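Local coordinates for protein pyrroline carboxylate reductase (Plasmodium falciparum, PDB 2RCY) that probably reduces pyrroline-5-carboxylate to proline, binding NADP on a Rossmann-type domain and assembling with other copies through a helical domain, at residues Leu7-Leu12 and His21-Ala26; Asp60-Ala65 and Pro80-Lys85; Glu207-Ser212 and Gln217-Asn222. All coordinates share one frame; numbering follows the deposited sequence.

Contact 1. Residues Leu7-Leu12 and His21-Ala26. With NAP (NADP nicotinamide-adenine-dinucleotide phosphate), chain G.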
loop_
_atom_site.group_PDB
_atom_site.type_symbol
_atom_site.label_atom_id
_atom_site.label_comp_id
_atom_site.label_asym_id
_atom_site.label_seq_id
_atom_site.Cartn_x
_atom_site.Cartn_y
_atom_site.Cartn_z
ATOM N N LEU A 7 -43.664 -0.666 -32.252
ATOM C CA LEU A 7 -42.357 -0.759 -31.615
ATOM C C LEU A 7 -42.029 -2.219 -31.317
ATOM O O LEU A 7 -42.848 -2.943 -30.747
ATOM C CB LEU A 7 -42.338 0.060 -30.320
ATOM C CG LEU A 7 -41.180 1.029 -30.045
ATOM C CD1 LEU A 7 -41.252 1.540 -28.612
ATOM C CD2 LEU A 7 -39.822 0.407 -30.310
ATOM N N GLY A 8 -40.829 -2.643 -31.706
ATOM C CA GLY A 8 -40.394 -4.022 -31.504
ATOM C C GLY A 8 -39.114 -4.136 -30.701
ATOM O O GLY A 8 -38.130 -3.455 -30.988
ATOM N N PHE A 9 -39.134 -5.005 -29.695
ATOM C CA PHE A 9 -37.981 -5.219 -28.826
ATOM C C PHE A 9 -37.372 -6.601 -29.035
ATOM O O PHE A 9 -37.964 -7.618 -28.668
ATOM C CB PHE A 9 -38.364 -5.013 -27.355
ATOM C CG PHE A 9 -38.602 -3.578 -26.987
ATOM C CD1 PHE A 9 -39.873 -3.021 -27.086
ATOM C CD2 PHE A 9 -37.553 -2.780 -26.542
ATOM C CE1 PHE A 9 -40.096 -1.690 -26.749
ATOM C CE2 PHE A 9 -37.764 -1.447 -26.202
ATOM C CZ PHE A 9 -39.038 -0.901 -26.306
HETATM N N MSE A 10 -36.184 -6.626 -29.632
HETATM C CA MSE A 10 -35.460 -7.872 -29.852
HETATM C C MSE A 10 -34.684 -8.239 -28.590
HETATM O O MSE A 10 -33.551 -7.795 -28.390
HETATM C CB MSE A 10 -34.539 -7.761 -31.073
HETATM C CG MSE A 10 -35.268 -7.353 -32.351
HETATM SE SE MSE A 10 -34.244 -7.566 -33.998
HETATM C CE MSE A 10 -32.748 -6.391 -33.596
ATOM N N GLY A 11 -35.319 -9.042 -27.739
ATOM C CA GLY A 11 -34.764 -9.416 -26.440
ATOM C C GLY A 11 -35.389 -8.622 -25.308
ATOM O O GLY A 11 -35.441 -7.391 -25.361
ATOM N N LEU A 12 -35.875 -9.327 -24.289
ATOM C CA LEU A 12 -36.426 -8.684 -23.095
ATOM C C LEU A 12 -35.700 -9.120 -21.825
ATOM O O LEU A 12 -36.284 -9.763 -20.948
ATOM C CB LEU A 12 -37.933 -8.940 -22.959
ATOM C CG LEU A 12 -38.962 -8.071 -23.688
ATOM C CD1 LEU A 12 -40.292 -8.182 -22.964
ATOM C CD2 LEU A 12 -38.553 -6.608 -23.791
ATOM N N HIS A 21 -41.290 -1.696 -20.549
ATOM C CA HIS A 21 -42.312 -1.331 -19.568
ATOM C C HIS A 21 -42.276 0.156 -19.216
ATOM O O HIS A 21 -43.280 0.720 -18.776
ATOM C CB HIS A 21 -42.190 -2.188 -18.304
ATOM C CG HIS A 21 -42.318 -3.659 -18.553
ATOM N ND1 HIS A 21 -41.390 -4.574 -18.102
ATOM C CD2 HIS A 21 -43.258 -4.375 -19.215
ATOM C CE1 HIS A 21 -41.756 -5.789 -18.469
ATOM N NE2 HIS A 21 -42.887 -5.696 -19.146
ATOM N N GLY A 22 -41.118 0.782 -19.414
ATOM C CA GLY A 22 -40.964 2.220 -19.211
ATOM C C GLY A 22 -41.759 3.031 -20.218
ATOM O O GLY A 22 -42.361 4.049 -19.869
ATOM N N ILE A 23 -41.759 2.570 -21.468
ATOM C CA ILE A 23 -42.517 3.204 -22.548
ATOM C C ILE A 23 -43.997 2.816 -22.462
ATOM O O ILE A 23 -44.877 3.631 -22.757
ATOM C CB ILE A 23 -41.932 2.848 -23.945
ATOM C CG1 ILE A 23 -40.445 3.216 -24.010
ATOM C CG2 ILE A 23 -42.685 3.574 -25.059
ATOM C CD1 ILE A 23 -39.659 2.481 -25.084
ATOM N N ALA A 24 -44.256 1.577 -22.044
ATOM C CA ALA A 24 -45.618 1.060 -21.886
ATOM C C ALA A 24 -46.425 1.842 -20.848
ATOM O O ALA A 24 -47.606 2.128 -21.060
ATOM C CB ALA A 24 -45.590 -0.422 -21.532
ATOM N N ASN A 25 -45.779 2.186 -19.736
ATOM C CA ASN A 25 -46.412 2.954 -18.665
ATOM C C ASN A 25 -46.538 4.441 -18.994
ATOM O O ASN A 25 -47.373 5.144 -18.417
ATOM C CB ASN A 25 -45.659 2.763 -17.344
ATOM C CG ASN A 25 -45.758 1.342 -16.807
ATOM O OD1 ASN A 25 -46.578 0.542 -17.265
ATOM N ND2 ASN A 25 -44.920 1.022 -15.828
ATOM N N ALA A 26 -45.707 4.908 -19.922
ATOM C CA ALA A 26 -45.705 6.308 -20.344
ATOM C C ALA A 26 -46.889 6.646 -21.253
ATOM O O ALA A 26 -47.259 7.816 -21.389
ATOM C CB ALA A 26 -44.394 6.644 -21.032
HETATM P PA NAP G . -29.650 -9.817 -20.494
HETATM O O1A NAP G . -30.454 -9.602 -19.236
HETATM O O2A NAP G . -28.811 -11.065 -20.631
HETATM O O5B NAP G . -30.649 -9.687 -21.750
HETATM C C5B NAP G . -30.479 -10.427 -22.956
HETATM C C4B NAP G . -31.833 -11.004 -23.345
HETATM O O4B NAP G . -31.873 -11.315 -24.740
HETATM C C3B NAP G . -32.130 -12.290 -22.587
HETATM O O3B NAP G . -33.313 -12.114 -21.802
HETATM C C2B NAP G . -32.340 -13.355 -23.648
HETATM O O2B NAP G . -33.481 -14.167 -23.370
HETATM C C1B NAP G . -32.537 -12.567 -24.936
HETATM N N9A NAP G . -31.987 -13.246 -26.141
HETATM C C8A NAP G . -30.989 -14.144 -26.184
HETATM N N7A NAP G . -30.786 -14.523 -27.466
HETATM C C5A NAP G . -31.665 -13.848 -28.232
HETATM C C6A NAP G . -31.925 -13.819 -29.599
HETATM N N6A NAP G . -31.208 -14.589 -30.452
HETATM N N1A NAP G . -32.903 -13.012 -30.071
HETATM C C2A NAP G . -33.624 -12.242 -29.239
HETATM N N3A NAP G . -33.392 -12.252 -27.917
HETATM C C4A NAP G . -32.418 -13.043 -27.390
HETATM O O3 NAP G . -28.692 -8.545 -20.720
HETATM P PN NAP G . -29.209 -7.039 -20.481
HETATM O O1N NAP G . -28.605 -6.543 -19.191
HETATM O O2N NAP G . -30.704 -6.984 -20.685
HETATM O O5D NAP G . -28.495 -6.224 -21.666
HETATM C C5D NAP G . -28.926 -6.307 -23.022
HETATM C C4D NAP G . -28.297 -5.161 -23.808
HETATM O O4D NAP G . -28.666 -3.907 -23.230
HETATM C C3D NAP G . -26.775 -5.226 -23.805
HETATM O O3D NAP G . -26.313 -5.108 -25.152
HETATM C C2D NAP G . -26.319 -4.038 -22.974
HETATM O O2D NAP G . -25.150 -3.413 -23.512
HETATM C C1D NAP G . -27.506 -3.090 -23.028
HETATM N N1N NAP G . -27.642 -2.264 -21.822
HETATM C C2N NAP G . -27.921 -2.826 -20.632
HETATM C C3N NAP G . -28.059 -2.037 -19.492
HETATM C C7N NAP G . -28.380 -2.670 -18.170
HETATM O O7N NAP G . -28.471 -3.993 -18.056
HETATM N N7N NAP G . -28.586 -1.944 -17.167
HETATM C C4N NAP G . -27.903 -0.654 -19.592
HETATM C C5N NAP G . -27.614 -0.097 -20.832
HETATM C C6N NAP G . -27.490 -0.934 -21.939
HETATM P P2B NAP G . -33.414 -15.426 -22.361
HETATM O O1X NAP G . -34.670 -16.204 -22.683
HETATM O O2X NAP G . -32.129 -16.141 -22.713
HETATM O O3X NAP G . -33.422 -14.804 -20.985
#
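Ile23 meets Leu7 and Phe9 where strand 7-10 packs against helix 14-26, the first strand and helix of the beta-alpha-beta unit that opens this Rossmann-type nucleotide-binding domain. Helix 14-26 lies across one face of the parallel sheet, and Ile23 is one of the residues it presents to the two side chains that the strand turns toward it; Leu19 and Ala20 also touch Phe9. From CB, which aims at the strand, the isoleucine divides. The CG2 branch, anti to the backbone N, runs toward Leu7 and ends 4.3 Å from Leu7 CD1, a loose approach. The other branch makes the real contacts: CG1 is anti to the carbonyl carbon (chi1 -55°), and an extended second torsion of 159° carries CD1 to the strand, where it touches both side chains. There CD1 lies 4.0 Å from Leu7 CD1, the leucine chain crossing it at about a right angle. The same methyl approaches the Phe9 ring at its edge, in the ring plane, so Ile23 does not use the face of the ring. The contact is wholly apolar, and Val63 of the adjoining strand extends it by touching both Leu7 and Phe9. Beyond Phe9 the chain serves the cofactor: Gly11, the first glycine of a GxGxxG sequence, places CA 3.5 Å from N3A of the NADP adenine, while the amides of Gln14 and Met15 hydrogen-bond to the dinucleotide. Back at the ring, Ile23 CD1 stands 3.6 Å from Phe9 CZ and equally far, 4.5 Å, from Phe9 CE1 and CE2, squarely off the para corner.

Contact 2. Residues Asp60-Ala65 and Pro80-Lys85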
loop_
_atom_site.group_PDB
_atom_site.type_symbol
_atom_site.label_atom_id
_atom_site.label_comp_id
_atom_site.label_asym_id
_atom_site.label_seq_id
_atom_site.Cartn_x
_atom_site.Cartn_y
_atom_site.Cartn_z
ATOM N N ASP A 60 -42.281 -0.812 -37.128
ATOM C CA ASP A 60 -41.722 0.352 -37.817
ATOM C C ASP A 60 -40.396 0.773 -37.190
ATOM O O ASP A 60 -39.479 1.206 -37.889
ATOM C CB ASP A 60 -42.711 1.521 -37.783
ATOM C CG ASP A 60 -44.074 1.149 -38.331
ATOM O OD1 ASP A 60 -44.197 0.966 -39.562
ATOM O OD2 ASP A 60 -45.025 1.046 -37.529
ATOM N N ILE A 61 -40.317 0.654 -35.866
ATOM C CA ILE A 61 -39.090 0.924 -35.123
ATOM C C ILE A 61 -38.662 -0.343 -34.382
ATOM O O ILE A 61 -39.434 -0.915 -33.607
ATOM C CB ILE A 61 -39.250 2.126 -34.150
ATOM C CG1 ILE A 61 -39.400 3.432 -34.942
ATOM C CG2 ILE A 61 -38.062 2.216 -33.190
ATOM C CD1 ILE A 61 -39.783 4.645 -34.108
ATOM N N ILE A 62 -37.430 -0.776 -34.640
ATOM C CA ILE A 62 -36.893 -2.007 -34.065
ATOM C C ILE A 62 -35.791 -1.689 -33.056
ATOM O O ILE A 62 -34.869 -0.925 -33.350
ATOM C CB ILE A 62 -36.366 -2.977 -35.164
ATOM C CG1 ILE A 62 -37.473 -3.337 -36.165
ATOM C CG2 ILE A 62 -35.821 -4.256 -34.550
ATOM C CD1 ILE A 62 -37.527 -2.444 -37.399
ATOM N N VAL A 63 -35.904 -2.273 -31.866
ATOM C CA VAL A 63 -34.921 -2.081 -30.802
ATOM C C VAL A 63 -34.097 -3.351 -30.604
ATOM O O VAL A 63 -34.644 -4.421 -30.328
ATOM C CB VAL A 63 -35.583 -1.666 -29.459
ATOM C CG1 VAL A 63 -34.528 -1.390 -28.394
ATOM C CG2 VAL A 63 -36.462 -0.446 -29.647
ATOM N N CYS A 64 -32.781 -3.219 -30.758
ATOM C CA CYS A 64 -31.854 -4.320 -30.521
ATOM C C CYS A 64 -31.443 -4.336 -29.052
ATOM O O CYS A 64 -30.584 -3.561 -28.629
ATOM C CB CYS A 64 -30.628 -4.198 -31.430
ATOM S SG CYS A 64 -29.567 -5.659 -31.448
ATOM N N ALA A 65 -32.073 -5.218 -28.281
ATOM C CA ALA A 65 -31.872 -5.275 -26.832
ATOM C C ALA A 65 -31.181 -6.561 -26.372
ATOM O O ALA A 65 -31.354 -7.000 -25.232
ATOM C CB ALA A 65 -33.204 -5.082 -26.106
ATOM N N PRO A 80 -32.276 -7.910 -44.267
ATOM C CA PRO A 80 -33.069 -7.510 -45.435
ATOM C C PRO A 80 -34.457 -6.945 -45.103
ATOM O O PRO A 80 -35.140 -6.436 -45.996
ATOM C CB PRO A 80 -33.205 -8.819 -46.216
ATOM C CG PRO A 80 -33.206 -9.869 -45.170
ATOM C CD PRO A 80 -32.324 -9.372 -44.055
ATOM N N TYR A 81 -34.860 -7.024 -43.836
ATOM C CA TYR A 81 -36.198 -6.597 -43.415
ATOM C C TYR A 81 -36.232 -5.179 -42.833
ATOM O O TYR A 81 -37.279 -4.719 -42.371
ATOM C CB TYR A 81 -36.787 -7.596 -42.410
ATOM C CG TYR A 81 -36.711 -9.044 -42.850
ATOM C CD1 TYR A 81 -35.734 -9.896 -42.336
ATOM C CD2 TYR A 81 -37.614 -9.561 -43.782
ATOM C CE1 TYR A 81 -35.656 -11.227 -42.736
ATOM C CE2 TYR A 81 -37.543 -10.891 -44.190
ATOM C CZ TYR A 81 -36.562 -11.718 -43.662
ATOM O OH TYR A 81 -36.484 -13.033 -44.057
ATOM N N LEU A 82 -35.092 -4.491 -42.869
ATOM C CA LEU A 82 -34.966 -3.152 -42.288
ATOM C C LEU A 82 -35.179 -2.022 -43.298
ATOM O O LEU A 82 -34.880 -0.860 -43.009
ATOM C CB LEU A 82 -33.602 -2.993 -41.608
ATOM C CG LEU A 82 -33.380 -3.674 -40.257
ATOM C CD1 LEU A 82 -31.896 -3.774 -39.975
ATOM C CD2 LEU A 82 -34.095 -2.932 -39.131
ATOM N N SER A 83 -35.703 -2.371 -44.471
ATOM C CA SER A 83 -35.905 -1.416 -45.563
ATOM C C SER A 83 -36.887 -0.306 -45.182
ATOM O O SER A 83 -38.045 -0.576 -44.848
ATOM C CB SER A 83 -36.383 -2.142 -46.824
ATOM O OG SER A 83 -35.588 -3.286 -47.089
ATOM N N SER A 84 -36.400 0.937 -45.229
ATOM C CA SER A 84 -37.174 2.144 -44.888
ATOM C C SER A 84 -37.545 2.266 -43.402
ATOM O O SER A 84 -38.272 3.183 -43.010
ATOM C CB SER A 84 -38.421 2.278 -45.775
ATOM N N LYS A 85 -37.025 1.353 -42.582
ATOM C CA LYS A 85 -37.377 1.282 -41.163
ATOM C C LYS A 85 -36.263 1.805 -40.255
ATOM O O LYS A 85 -35.096 1.856 -40.653
ATOM C CB LYS A 85 -37.754 -0.152 -40.784
ATOM C CG LYS A 85 -38.915 -0.702 -41.597
ATOM C CD LYS A 85 -39.402 -2.027 -41.064
ATOM C CE LYS A 85 -40.640 -2.478 -41.815
ATOM N NZ LYS A 85 -41.359 -3.558 -41.092
#
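Ile62 and Leu82 supply the apolar part of this junction, their side chains crossing at a slant with Ile62 CD1 3.9 Å from Leu82 CD2. The same methyl also rests on the aliphatic stem of Lys85, 4.1 Å from both its CB and its CD. A second torsion of 93° in Ile62, between the staggered values, turns CD1 toward this pair. A main-chain carbonyl against a side-chain carbon makes a second kind of contact: the carbonyl O of Asp60 lies 3.6 Å from Lys85 CB, a van der Waals approach at the point where the two chains come closest. The setting is a beta-alpha-beta crossover of the Rossmann fold, strand 61-64 leading through helix 71-77 to its parallel neighbour 86-89, and residues 80-85 are the return loop just before that second strand. A type II turn from Leu82 to Lys85, closed by a bond of 3.1 Å from Lys85 N to Leu82 O, reverses the loop and brings leucine and lysine to Ile62 together. The polar ends of Lys85 and Asp60 find their partners outside these two segments. The extended lysine chain delivers NZ to the carbonyls of Ala56 and Cys59 at the end of helix 52-58, and Asp60 OD2 accepts the amide of Lys6. Although opposite in charge, Asp60 OD1 and Lys85 NZ stay 5.6 Å apart, so any attraction between them acts only at a distance.

Contact 3. Residues Glu207-Ser212 and Gln217-Asn222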
loop_
_atom_site.group_PDB
_atom_site.type_symbol
_atom_site.label_atom_id
_atom_site.label_comp_id
_atom_site.label_asym_id
_atom_site.label_seq_id
_atom_site.Cartn_x
_atom_site.Cartn_y
_atom_site.Cartn_z
ATOM N N GLU A 207 -31.185 17.797 -5.298
ATOM C CA GLU A 207 -32.041 18.972 -5.438
ATOM C C GLU A 207 -31.286 20.271 -5.164
ATOM O O GLU A 207 -31.524 21.285 -5.825
ATOM C CB GLU A 207 -33.249 18.862 -4.508
ATOM C CG GLU A 207 -34.518 19.486 -5.068
ATOM C CD GLU A 207 -35.142 18.647 -6.171
ATOM O OE1 GLU A 207 -35.394 17.445 -5.935
ATOM O OE2 GLU A 207 -35.383 19.190 -7.271
HETATM N N MSE A 208 -30.381 20.233 -4.186
HETATM C CA MSE A 208 -29.534 21.375 -3.849
HETATM C C MSE A 208 -28.627 21.769 -5.012
HETATM O O MSE A 208 -28.456 22.952 -5.289
HETATM C CB MSE A 208 -28.684 21.072 -2.615
HETATM C CG MSE A 208 -29.444 21.051 -1.295
HETATM SE SE MSE A 208 -30.019 22.802 -0.644
HETATM C CE MSE A 208 -28.341 23.767 -0.786
ATOM N N VAL A 209 -28.054 20.772 -5.683
ATOM C CA VAL A 209 -27.189 20.998 -6.842
ATOM C C VAL A 209 -27.970 21.646 -7.989
ATOM O O VAL A 209 -27.494 22.595 -8.616
ATOM C CB VAL A 209 -26.515 19.682 -7.328
ATOM C CG1 VAL A 209 -25.595 19.945 -8.516
ATOM C CG2 VAL A 209 -25.734 19.027 -6.199
ATOM N N LYS A 210 -29.174 21.133 -8.242
ATOM C CA LYS A 210 -30.027 21.614 -9.328
ATOM C C LYS A 210 -30.484 23.054 -9.122
ATOM O O LYS A 210 -30.447 23.861 -10.052
ATOM C CB LYS A 210 -31.255 20.715 -9.484
ATOM C CG LYS A 210 -30.963 19.325 -10.011
ATOM C CD LYS A 210 -32.255 18.575 -10.266
ATOM C CE LYS A 210 -31.988 17.205 -10.855
ATOM N NZ LYS A 210 -33.254 16.491 -11.179
ATOM N N LYS A 211 -30.899 23.367 -7.898
ATOM C CA LYS A 211 -31.546 24.644 -7.594
ATOM C C LYS A 211 -30.584 25.758 -7.187
ATOM O O LYS A 211 -30.872 26.935 -7.410
ATOM C CB LYS A 211 -32.623 24.455 -6.523
ATOM C CG LYS A 211 -33.853 23.714 -7.016
ATOM C CD LYS A 211 -34.857 23.501 -5.900
ATOM C CE LYS A 211 -36.078 22.746 -6.397
ATOM N NZ LYS A 211 -36.991 22.379 -5.278
ATOM N N SER A 212 -29.454 25.390 -6.591
ATOM C CA SER A 212 -28.476 26.376 -6.129
ATOM C C SER A 212 -27.621 26.930 -7.262
ATOM O O SER A 212 -27.328 26.231 -8.236
ATOM C CB SER A 212 -27.580 25.787 -5.036
ATOM O OG SER A 212 -26.586 26.713 -4.631
ATOM N N GLN A 217 -18.950 21.875 -5.103
ATOM C CA GLN A 217 -17.863 21.918 -4.129
ATOM C C GLN A 217 -18.116 22.953 -3.036
ATOM O O GLN A 217 -17.723 22.751 -1.884
ATOM C CB GLN A 217 -16.522 22.188 -4.814
ATOM C CG GLN A 217 -16.196 21.258 -5.980
ATOM C CD GLN A 217 -16.555 21.852 -7.335
ATOM O OE1 GLN A 217 -17.555 22.559 -7.478
ATOM N NE2 GLN A 217 -15.733 21.563 -8.340
ATOM N N GLN A 218 -18.764 24.059 -3.403
ATOM C CA GLN A 218 -19.149 25.085 -2.438
ATOM C C GLN A 218 -20.280 24.587 -1.548
ATOM O O GLN A 218 -20.307 24.878 -0.353
ATOM C CB GLN A 218 -19.561 26.380 -3.137
ATOM C CG GLN A 218 -19.572 27.587 -2.206
ATOM C CD GLN A 218 -20.140 28.837 -2.844
ATOM O OE1 GLN A 218 -20.826 29.619 -2.187
ATOM N NE2 GLN A 218 -19.856 29.035 -4.127
ATOM N N LEU A 219 -21.204 23.833 -2.140
ATOM C CA LEU A 219 -22.292 23.208 -1.396
ATOM C C LEU A 219 -21.744 22.198 -0.392
ATOM O O LEU A 219 -22.283 22.046 0.706
ATOM C CB LEU A 219 -23.286 22.533 -2.349
ATOM C CG LEU A 219 -24.091 23.419 -3.306
ATOM C CD1 LEU A 219 -24.794 22.575 -4.353
ATOM C CD2 LEU A 219 -25.097 24.288 -2.563
ATOM N N LYS A 220 -20.665 21.521 -0.785
ATOM C CA LYS A 220 -19.946 20.587 0.076
ATOM C C LYS A 220 -19.244 21.326 1.215
ATOM O O LYS A 220 -19.252 20.865 2.359
ATOM C CB LYS A 220 -18.918 19.811 -0.747
ATOM C CG LYS A 220 -18.273 18.632 -0.024
ATOM C CD LYS A 220 -16.754 18.651 -0.173
ATOM C CE LYS A 220 -16.315 18.721 -1.622
ATOM N NZ LYS A 220 -14.854 18.938 -1.741
ATOM N N ASP A 221 -18.639 22.468 0.886
ATOM C CA ASP A 221 -17.943 23.309 1.861
ATOM C C ASP A 221 -18.878 23.826 2.949
ATOM O O ASP A 221 -18.503 23.866 4.124
ATOM C CB ASP A 221 -17.256 24.488 1.162
ATOM C CG ASP A 221 -15.964 24.093 0.458
ATOM O OD1 ASP A 221 -15.597 22.897 0.468
ATOM O OD2 ASP A 221 -15.308 24.989 -0.109
ATOM N N ASN A 222 -20.092 24.208 2.549
ATOM C CA ASN A 222 -21.100 24.758 3.465
ATOM C C ASN A 222 -21.482 23.812 4.603
ATOM O O ASN A 222 -21.852 24.256 5.691
ATOM C CB ASN A 222 -22.361 25.171 2.699
ATOM C CG ASN A 222 -22.106 26.268 1.673
ATOM O OD1 ASN A 222 -22.829 26.379 0.684
ATOM N ND2 ASN A 222 -21.084 27.083 1.903
#
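Leu219 reaches across from helix 216-223 and sets its two methyls on different parts of the last turn of helix 191-211. Its first torsion puts CG anti to the carbonyl carbon and the second is extended (chi2 168°), a common leucine shape that spreads the fork over the opposite helix. One prong, CD1, settles largely on main chain, 3.8 Å from both Val209 CA and Met208 O; Val209 CG2 flanks it at 4.1 Å. The other prong, CD2, touches two side chains, which reach it from directions about at right angles. Met208, present as selenomethionine, is bent at both later torsions (chi2 -72°, chi3 -50°), and this folded chain brings its terminal CE to 3.7 Å from Leu219 CD2. Ser212 OG lies 3.5 Å from the same methyl. That hydroxyl is not left without a polar partner: it hydrogen-bonds to the amide of Gln214, two residues on, an ST turn that begins the short link between the helices. Ser212 N still bonds to Met208 O at 2.9 Å, although the residue itself has already left helical backbone angles. Farther along helix 216-223, Asn222 touches NADP beside Gln14 of the second subunit. Helices 191-211 and 216-223, joined by the short link, pack against each other here, within the family's dimerisation region. Around them lie helices of other copies: Met208 packs on Tyr174 of helix 169-186 of the second subunit, and helix 216-223 meets the same helix of the third subunit, Gln217 and Asp221 exchanging hydrogen bonds with their counterparts there.

Contacts 1 and 2 belong to one sheet: strands 7-10 and 61-64 are neighbours, joined by probable main-chain hydrogen bonds from Val63 N to Gly8 O and from Met10 N to Val63 O. Contact 1 is buried and purely hydrocarbon, strand against helix; contact 2, where a loop returns to the end of the strand, is only partly buried and mixes methyls with a lysine stem whose charge is spent on carbonyls. Contact 3 lies apart in the helical domain, its centre about 36 Å from that of contact 1 and 44 Å from that of contact 2. It too is buried, but joins helix to helix, adds a serine hydroxyl to its apolar surface, and, unlike the others, is touched by further subunits.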